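PDB 5EC0: Alp7A from Bacillus subtilis, which binds adenine nucleotide as a bacterial actin-like protein of the ParM/Alp7A type and probably forms filaments that segregate plasmid DNA. Local coordinates for residues I19-F24 with Y107-K112; P27-V31 with G72-E78; F125-L129 with N365-L369. All coordinates share one frame; numbering follows the deposited sequence.

Contact 1: I19-F24 with Y107-K112; sequences IDGYFF and YYQALK
Ile19 meets Tyr108 where a beta hairpin of the actin-like fold, turning through a type I' turn from Ile19 to Tyr22, packs on the last residues of helix 95-112. Its CG2 lies over the centre of the Tyr108 ring, a CH-pi contact 3.6 Å from the centroid, while CD1 reaches back to the CB and CG of Tyr108. With chi1 at -55° the two branches part, CG2 anti to the backbone N and CG1 anti to the carbonyl carbon, and together they span the tyrosine from ring to stem. The carboxylate of Asp20 turns to Ser4 and Arg5 of strand 2-10, tying the turn to the sheet. Tyr22 CD2 lies at the edge of the Tyr108 ring, 3.8 Å from Tyr108 CE1, with the two ring planes inclined at 52°. The end of the Lys112 side chain lies over one face of Tyr22: CE is almost centred, and NZ makes an off-centre cation-pi contact 4.1 Å from the centroid. Leu111 CD2 touches the Tyr22 hydroxyl end. Phe24, buried, offers a ring face to the edge of Tyr107 in a T-shaped pair with centroids 5.1 Å apart. Beyond these rings a water joins the two phenols, 3.0 Å from Tyr22 OH and 2.7 Å from Tyr107 OH.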
loop_
_atom_site.group_PDB
_atom_site.type_symbol
_atom_site.label_atom_id
_atom_site.label_comp_id
_atom_site.label_asym_id
_atom_site.label_seq_id
_atom_site.Cartn_x
_atom_site.Cartn_y
_atom_site.Cartn_z
ATOM N N ILE A 19 6.703 -11.174 -2.046
ATOM C CA ILE A 19 7.902 -11.766 -2.620
ATOM C C ILE A 19 7.678 -13.249 -2.764
ATOM O O ILE A 19 7.565 -13.953 -1.769
ATOM C CB ILE A 19 9.138 -11.502 -1.751
ATOM C CG1 ILE A 19 9.303 -9.992 -1.525
ATOM C CG2 ILE A 19 10.359 -12.076 -2.402
ATOM C CD1 ILE A 19 10.350 -9.631 -0.501
ATOM N N ASP A 20 7.632 -13.703 -4.017
ATOM C CA ASP A 20 7.193 -15.051 -4.390
ATOM C C ASP A 20 5.979 -15.488 -3.579
ATOM O O ASP A 20 5.951 -16.589 -3.043
ATOM C CB ASP A 20 8.334 -16.065 -4.238
ATOM C CG ASP A 20 9.413 -15.901 -5.307
ATOM O OD1 ASP A 20 9.094 -15.374 -6.396
ATOM O OD2 ASP A 20 10.578 -16.299 -5.058
ATOM N N GLY A 21 4.983 -14.603 -3.486
ATOM C CA GLY A 21 3.745 -14.906 -2.784
ATOM C C GLY A 21 3.819 -14.727 -1.279
ATOM O O GLY A 21 2.833 -14.930 -0.573
ATOM N N TYR A 22 4.983 -14.339 -0.777
ATOM C CA TYR A 22 5.123 -14.107 0.649
ATOM C C TYR A 22 4.905 -12.636 0.996
ATOM O O TYR A 22 5.601 -11.736 0.488
ATOM C CB TYR A 22 6.498 -14.572 1.132
ATOM C CG TYR A 22 6.721 -14.403 2.621
ATOM C CD1 TYR A 22 6.181 -15.295 3.535
ATOM C CD2 TYR A 22 7.471 -13.342 3.109
ATOM C CE1 TYR A 22 6.391 -15.135 4.907
ATOM C CE2 TYR A 22 7.690 -13.178 4.468
ATOM C CZ TYR A 22 7.148 -14.073 5.361
ATOM O OH TYR A 22 7.370 -13.892 6.705
ATOM N N PHE A 23 3.945 -12.405 1.886
ATOM C CA PHE A 23 3.604 -11.061 2.344
ATOM C C PHE A 23 4.321 -10.605 3.631
ATOM O O PHE A 23 4.421 -11.352 4.609
ATOM C CB PHE A 23 2.087 -10.958 2.561
ATOM C CG PHE A 23 1.643 -9.625 3.104
ATOM C CD1 PHE A 23 1.413 -8.553 2.244
ATOM C CD2 PHE A 23 1.465 -9.439 4.477
ATOM C CE1 PHE A 23 1.015 -7.310 2.733
ATOM C CE2 PHE A 23 1.073 -8.197 4.983
ATOM C CZ PHE A 23 0.843 -7.130 4.109
ATOM N N PHE A 24 4.822 -9.371 3.614
ATOM C CA PHE A 24 5.156 -8.653 4.843
ATOM C C PHE A 24 5.129 -7.165 4.531
ATOM O O PHE A 24 5.112 -6.770 3.365
ATOM C CB PHE A 24 6.524 -9.079 5.430
ATOM C CG PHE A 24 7.707 -8.691 4.585
ATOM C CD1 PHE A 24 8.278 -7.429 4.700
ATOM C CD2 PHE A 24 8.268 -9.595 3.691
ATOM C CE1 PHE A 24 9.380 -7.069 3.928
ATOM C CE2 PHE A 24 9.383 -9.244 2.928
ATOM C CZ PHE A 24 9.937 -7.974 3.048
ATOM N N TYR A 107 16.042 -8.022 4.203
ATOM C CA TYR A 107 15.294 -8.681 5.261
ATOM C C TYR A 107 14.771 -10.045 4.813
ATOM O O TYR A 107 14.898 -11.049 5.526
ATOM C CB TYR A 107 14.127 -7.818 5.718
ATOM C CG TYR A 107 13.177 -8.594 6.593
ATOM C CD1 TYR A 107 13.581 -9.069 7.837
ATOM C CD2 TYR A 107 11.887 -8.880 6.165
ATOM C CE1 TYR A 107 12.720 -9.791 8.642
ATOM C CE2 TYR A 107 11.019 -9.600 6.963
ATOM C CZ TYR A 107 11.449 -10.051 8.202
ATOM O OH TYR A 107 10.592 -10.771 8.989
ATOM N N TYR A 108 14.168 -10.078 3.631
ATOM C CA TYR A 108 13.634 -11.327 3.103
ATOM C C TYR A 108 14.761 -12.335 2.890
ATOM O O TYR A 108 14.590 -13.530 3.152
ATOM C CB TYR A 108 12.882 -11.088 1.797
ATOM C CG TYR A 108 12.316 -12.347 1.189
ATOM C CD1 TYR A 108 11.058 -12.823 1.570
ATOM C CD2 TYR A 108 13.024 -13.055 0.224
ATOM C CE1 TYR A 108 10.526 -13.971 1.008
ATOM C CE2 TYR A 108 12.505 -14.217 -0.338
ATOM C CZ TYR A 108 11.253 -14.668 0.052
ATOM O OH TYR A 108 10.729 -15.816 -0.515
ATOM N N GLN A 109 15.916 -11.849 2.429
ATOM C CA GLN A 109 17.067 -12.724 2.222
ATOM C C GLN A 109 17.529 -13.330 3.544
ATOM O O GLN A 109 17.848 -14.520 3.605
ATOM C CB GLN A 109 18.225 -11.973 1.565
ATOM C CG GLN A 109 19.283 -12.882 0.974
ATOM C CD GLN A 109 20.248 -13.500 2.006
ATOM O OE1 GLN A 109 20.688 -12.840 2.955
ATOM N NE2 GLN A 109 20.578 -14.775 1.810
ATOM N N ALA A 110 17.575 -12.509 4.591
ATOM C CA ALA A 110 18.010 -12.973 5.911
ATOM C C ALA A 110 17.006 -13.958 6.498
ATOM O O ALA A 110 17.389 -14.933 7.133
ATOM C CB ALA A 110 18.202 -11.801 6.855
ATOM N N LEU A 111 15.721 -13.690 6.283
ATOM C CA LEU A 111 14.656 -14.542 6.801
ATOM C C LEU A 111 14.621 -15.903 6.115
ATOM O O LEU A 111 14.603 -16.927 6.784
ATOM C CB LEU A 111 13.291 -13.853 6.647
ATOM C CG LEU A 111 12.078 -14.522 7.305
ATOM C CD1 LEU A 111 12.229 -14.559 8.830
ATOM C CD2 LEU A 111 10.781 -13.816 6.918
ATOM N N LYS A 112 14.615 -15.913 4.784
ATOM C CA LYS A 112 14.368 -17.145 4.034
ATOM C C LYS A 112 15.601 -17.751 3.359
ATOM O O LYS A 112 15.508 -18.834 2.790
ATOM C CB LYS A 112 13.300 -16.905 2.966
ATOM C CG LYS A 112 12.023 -16.268 3.475
ATOM C CD LYS A 112 11.158 -17.258 4.252
ATOM C CE LYS A 112 9.702 -16.776 4.304
ATOM N NZ LYS A 112 8.729 -17.799 4.813
HETATM O O HOH W 1 8.182 -16.867 -0.318
HETATM O O HOH W 2 8.189 -11.309 7.952
#

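Contact 2: P27-V31 with G72-E78; sequences PTNVV and GELAEPE
Pro27 lays its ring against the start of the 72-78 segment, CG lying 3.6 Å from Glu73 N and CB facing the carboxylate of Glu76. Its carbonyl oxygen takes a CA-H...O contact from Gly72, 3.3 Å from Gly72 CA to Pro27 O and nearly straight at the hydrogen (161°). Two residues on, Asn29 O accepts the backbone N-H of Gly72 at 2.9 Å from N to O, the donor standing almost in line with the carbonyl bond. Gly72 is thus held by two carbonyls of 27-31, through its N-H and its CA-H; its positive phi suits a glycine.

From there the chain winds through residues with helical backbone angles, and Ala75 N returns to Gly72 O at 2.8 Å. This coil brings the methyl of Ala75 against Asn29, 3.8 Å from CB to CB. Val31 continues the apolar side: its CG2, placed anti to the carbonyl carbon by a chi1 of 170°, comes 3.9 Å from Ala75 CB and 3.8 Å from Glu78 CB. The stem of Glu78 therefore makes the contact, while its carboxylate leads away. On the other flank, Glu76 bends at its second torsion and carries its carboxylate to the side chain of Asn29, with the amide and carboxylate planes 78° apart. The main partner of Glu76 is Arg263 of helix 262-272, which forms a salt bridge with OE1 and also touches Pro27 and Asn29.

The Pro27 side chain is about 9 Å from the bound ADP, measured between nearest atoms. With helix 262-272 supplying both Arg263 and the ADP-binding residues Glu266 and Tyr270, the contact borders the interdomain nucleotide cleft of the actin-like fold.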
loop_
_atom_site.group_PDB
_atom_site.type_symbol
_atom_site.label_atom_id
_atom_site.label_comp_id
_atom_site.label_asym_id
_atom_site.label_seq_id
_atom_site.Cartn_x
_atom_site.Cartn_y
_atom_site.Cartn_z
ATOM N N PRO A 27 6.689 -0.140 8.357
ATOM C CA PRO A 27 6.387 1.290 8.454
ATOM C C PRO A 27 7.170 2.054 7.392
ATOM O O PRO A 27 8.292 1.655 7.081
ATOM C CB PRO A 27 6.852 1.659 9.865
ATOM C CG PRO A 27 6.787 0.379 10.627
ATOM C CD PRO A 27 7.102 -0.716 9.649
ATOM N N THR A 28 6.595 3.125 6.855
ATOM C CA THR A 28 7.191 3.845 5.720
ATOM C C THR A 28 8.426 4.681 6.088
ATOM O O THR A 28 9.244 5.004 5.230
ATOM C CB THR A 28 6.121 4.756 5.049
ATOM O OG1 THR A 28 5.066 3.938 4.533
ATOM C CG2 THR A 28 6.696 5.562 3.897
ATOM N N ASN A 29 8.569 5.008 7.365
ATOM C CA ASN A 29 9.672 5.846 7.840
ATOM C C ASN A 29 11.068 5.420 7.425
ATOM O O ASN A 29 11.452 4.262 7.582
ATOM C CB ASN A 29 9.637 5.924 9.362
ATOM C CG ASN A 29 8.287 6.330 9.878
ATOM O OD1 ASN A 29 7.504 5.491 10.321
ATOM N ND2 ASN A 29 7.990 7.622 9.801
ATOM N N VAL A 30 11.816 6.383 6.894
ATOM C CA VAL A 30 13.240 6.237 6.622
ATOM C C VAL A 30 13.957 7.445 7.210
ATOM O O VAL A 30 13.679 8.581 6.823
ATOM C CB VAL A 30 13.550 6.153 5.123
ATOM C CG1 VAL A 30 15.066 6.261 4.886
ATOM C CG2 VAL A 30 12.993 4.873 4.520
ATOM N N VAL A 31 14.865 7.209 8.152
ATOM C CA VAL A 31 15.613 8.301 8.750
ATOM C C VAL A 31 17.092 8.180 8.411
ATOM O O VAL A 31 17.721 7.162 8.695
ATOM C CB VAL A 31 15.419 8.343 10.278
ATOM C CG1 VAL A 31 16.382 9.319 10.919
ATOM C CG2 VAL A 31 13.987 8.730 10.611
ATOM N N GLY A 72 11.887 1.599 8.560
ATOM C CA GLY A 72 10.768 0.928 9.189
ATOM C C GLY A 72 10.644 1.271 10.660
ATOM O O GLY A 72 10.881 2.416 11.070
ATOM N N GLU A 73 10.280 0.267 11.453
ATOM C CA GLU A 73 9.993 0.454 12.869
ATOM C C GLU A 73 11.192 0.995 13.648
ATOM O O GLU A 73 11.008 1.679 14.653
ATOM C CB GLU A 73 9.516 -0.863 13.491
ATOM C CG GLU A 73 8.873 -0.722 14.863
ATOM C CD GLU A 73 7.609 0.135 14.840
ATOM O OE1 GLU A 73 6.759 -0.085 13.949
ATOM O OE2 GLU A 73 7.466 1.017 15.720
ATOM N N LEU A 74 12.410 0.688 13.199
ATOM C CA LEU A 74 13.600 1.220 13.861
ATOM C C LEU A 74 13.717 2.736 13.670
ATOM O O LEU A 74 14.324 3.424 14.485
ATOM C CB LEU A 74 14.868 0.527 13.354
ATOM C CG LEU A 74 16.147 0.839 14.146
ATOM C CD1 LEU A 74 15.979 0.497 15.636
ATOM C CD2 LEU A 74 17.346 0.106 13.544
ATOM N N ALA A 75 13.133 3.256 12.596
ATOM C CA ALA A 75 13.159 4.691 12.330
ATOM C C ALA A 75 12.078 5.442 13.120
ATOM O O ALA A 75 12.076 6.676 13.170
ATOM C CB ALA A 75 12.995 4.952 10.832
ATOM N N GLU A 76 11.178 4.696 13.753
ATOM C CA GLU A 76 9.958 5.276 14.319
ATOM C C GLU A 76 10.163 6.375 15.379
ATOM O O GLU A 76 9.569 7.445 15.260
ATOM C CB GLU A 76 9.077 4.170 14.910
ATOM C CG GLU A 76 7.612 4.508 14.882
ATOM C CD GLU A 76 7.137 4.790 13.474
ATOM O OE1 GLU A 76 6.567 5.879 13.241
ATOM O OE2 GLU A 76 7.348 3.918 12.602
ATOM N N PRO A 77 10.985 6.124 16.419
ATOM C CA PRO A 77 11.080 7.161 17.460
ATOM C C PRO A 77 11.729 8.479 17.001
ATOM O O PRO A 77 11.569 9.495 17.678
ATOM C CB PRO A 77 11.943 6.493 18.541
ATOM C CG PRO A 77 11.803 5.025 18.292
ATOM C CD PRO A 77 11.724 4.905 16.801
ATOM N N GLU A 78 12.436 8.461 15.874
ATOM C CA GLU A 78 13.118 9.655 15.374
ATOM C C GLU A 78 12.156 10.639 14.704
ATOM O O GLU A 78 11.170 10.243 14.074
ATOM C CB GLU A 78 14.225 9.260 14.391
ATOM C CG GLU A 78 15.258 8.290 14.966
ATOM C CD GLU A 78 15.986 8.857 16.172
ATOM O OE1 GLU A 78 16.464 10.013 16.093
ATOM O OE2 GLU A 78 16.068 8.153 17.204
#

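Contact 3: F125-L129 with N365-L369; sequences FQTML and NLYGL
Leu369 fills the space between Gln126 and Met128, whose side chains leave the same face of strand 119-129. Its CD1 meets Met128 CE at 3.8 Å, and its CD2 lies 3.8 Å from Thr127 O and 4.0 Å from Gln126 CD. Met128, with chi1 at 39° placing CG between the backbone N and the carbonyl carbon, runs extended to the helix, where CE ends 3.6 Å from Asn365 CB, one turn before Leu369. Gln126 also reaches out fully extended, and NE2 gives a weak, bent bond to Leu369 O (2.9 Å, 125° at the hydrogen).

Around this shell, the Gln126 amide is held from both ends, OE1 by Arg178 NE and NE2 by Asn7 OD1. Asn365 is likewise fixed, OD1 accepting from Ser181 N and ND2 donating to Asp212 OD2, with a magnesium ion about 4 Å and ADP about 6 Å from its side chain. Asp9 of strand 2-10 touches both Met128 and Asn365.

Apolar contact thus supplies most of the grip between helix and strand, and the buried amides at its margins have their polar partners chiefly elsewhere: Gln126 NE2, already bonded to Asn7 OD1, adds only a weak bond to Leu369 O.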
loop_
_atom_site.group_PDB
_atom_site.type_symbol
_atom_site.label_atom_id
_atom_site.label_comp_id
_atom_site.label_asym_id
_atom_site.label_seq_id
_atom_site.Cartn_x
_atom_site.Cartn_y
_atom_site.Cartn_z
ATOM N N PHE A 125 10.404 -7.435 -11.072
ATOM C CA PHE A 125 10.045 -6.478 -10.031
ATOM C C PHE A 125 8.900 -5.634 -10.546
ATOM O O PHE A 125 8.912 -5.194 -11.703
ATOM C CB PHE A 125 11.242 -5.586 -9.656
ATOM C CG PHE A 125 10.919 -4.492 -8.649
ATOM C CD1 PHE A 125 10.455 -3.248 -9.064
ATOM C CD2 PHE A 125 11.112 -4.705 -7.281
ATOM C CE1 PHE A 125 10.170 -2.251 -8.141
ATOM C CE2 PHE A 125 10.826 -3.712 -6.357
ATOM C CZ PHE A 125 10.359 -2.494 -6.779
ATOM N N GLN A 126 7.926 -5.379 -9.682
ATOM C CA GLN A 126 6.795 -4.584 -10.085
ATOM C C GLN A 126 6.371 -3.676 -8.935
ATOM O O GLN A 126 6.286 -4.098 -7.765
ATOM C CB GLN A 126 5.653 -5.503 -10.532
ATOM C CG GLN A 126 4.729 -4.915 -11.533
ATOM C CD GLN A 126 3.659 -5.888 -12.002
ATOM O OE1 GLN A 126 3.098 -5.713 -13.082
ATOM N NE2 GLN A 126 3.357 -6.905 -11.184
ATOM N N THR A 127 6.142 -2.417 -9.267
ATOM C CA THR A 127 5.559 -1.480 -8.322
ATOM C C THR A 127 4.541 -0.616 -9.084
ATOM O O THR A 127 4.018 -1.038 -10.135
ATOM C CB THR A 127 6.652 -0.631 -7.595
ATOM O OG1 THR A 127 6.039 0.167 -6.579
ATOM C CG2 THR A 127 7.454 0.269 -8.563
ATOM N N MET A 128 4.225 0.561 -8.562
ATOM C CA MET A 128 3.207 1.403 -9.187
ATOM C C MET A 128 3.367 2.841 -8.709
ATOM O O MET A 128 4.135 3.100 -7.785
ATOM C CB MET A 128 1.792 0.867 -8.881
ATOM C CG MET A 128 1.640 0.346 -7.466
ATOM S SD MET A 128 0.103 -0.525 -7.080
ATOM C CE MET A 128 0.525 -1.172 -5.473
ATOM N N LEU A 129 2.658 3.770 -9.347
ATOM C CA LEU A 129 2.687 5.184 -8.950
ATOM C C LEU A 129 1.288 5.712 -8.620
ATOM O O LEU A 129 0.316 5.347 -9.279
ATOM C CB LEU A 129 3.296 6.048 -10.053
ATOM C CG LEU A 129 4.813 5.988 -10.226
ATOM C CD1 LEU A 129 5.220 6.957 -11.314
ATOM C CD2 LEU A 129 5.497 6.316 -8.907
ATOM N N ASN A 365 -4.580 -3.153 -4.356
ATOM C CA ASN A 365 -3.567 -2.691 -5.319
ATOM C C ASN A 365 -2.424 -3.720 -5.459
ATOM O O ASN A 365 -2.087 -4.150 -6.575
ATOM C CB ASN A 365 -2.997 -1.326 -4.905
ATOM C CG ASN A 365 -3.893 -0.151 -5.313
ATOM O OD1 ASN A 365 -4.493 -0.150 -6.387
ATOM N ND2 ASN A 365 -3.993 0.845 -4.442
ATOM N N LEU A 366 -1.850 -4.114 -4.321
ATOM C CA LEU A 366 -0.789 -5.128 -4.268
ATOM C C LEU A 366 -1.198 -6.428 -4.966
ATOM O O LEU A 366 -0.426 -7.023 -5.717
ATOM C CB LEU A 366 -0.421 -5.430 -2.820
ATOM C CG LEU A 366 0.746 -6.371 -2.548
ATOM C CD1 LEU A 366 1.933 -5.974 -3.371
ATOM C CD2 LEU A 366 1.105 -6.335 -1.044
ATOM N N TYR A 367 -2.427 -6.847 -4.697
ATOM C CA TYR A 367 -2.983 -8.068 -5.243
ATOM C C TYR A 367 -3.160 -7.963 -6.751
ATOM O O TYR A 367 -2.997 -8.946 -7.475
ATOM C CB TYR A 367 -4.322 -8.386 -4.566
ATOM C CG TYR A 367 -4.167 -9.105 -3.245
ATOM C CD1 TYR A 367 -2.910 -9.281 -2.676
ATOM C CD2 TYR A 367 -5.271 -9.638 -2.581
ATOM C CE1 TYR A 367 -2.757 -9.951 -1.473
ATOM C CE2 TYR A 367 -5.125 -10.324 -1.388
ATOM C CZ TYR A 367 -3.868 -10.473 -0.838
ATOM O OH TYR A 367 -3.717 -11.145 0.351
ATOM N N GLY A 368 -3.480 -6.760 -7.209
ATOM C CA GLY A 368 -3.576 -6.477 -8.626
ATOM C C GLY A 368 -2.216 -6.623 -9.275
ATOM O O GLY A 368 -2.100 -7.189 -10.357
ATOM N N LEU A 369 -1.175 -6.125 -8.610
ATOM C CA LEU A 369 0.178 -6.363 -9.094
ATOM C C LEU A 369 0.467 -7.861 -9.125
ATOM O O LEU A 369 1.050 -8.366 -10.080
ATOM C CB LEU A 369 1.221 -5.663 -8.227
ATOM C CG LEU A 369 1.316 -4.138 -8.282
ATOM C CD1 LEU A 369 2.538 -3.618 -7.504
ATOM C CD2 LEU A 369 1.314 -3.615 -9.744
#

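How the contacts relate
From the N terminus, strand 22-33 serves two contacts in turn: the hairpin turn and the first residues of the strand enter contact 1, and its later part enters contact 2. Contact 2 closes first, when the chain returns through strands 56-62 and 65-71, and its loop is nested within the longer one that contact 1 closes at the end of helix 95-112. After a short loop the chain enters strand 119-129, which opens contact 3; this closes only at helix 364-386, after more than 230 residues that include the second large sheet. Contacts 1 and 3 are in series yet touch through Phe23 CE1 and Leu366 CD2. Contacts 2 and 3 stay apart, about 12 Å between nearest atoms, though all three reach the same mixed sheet.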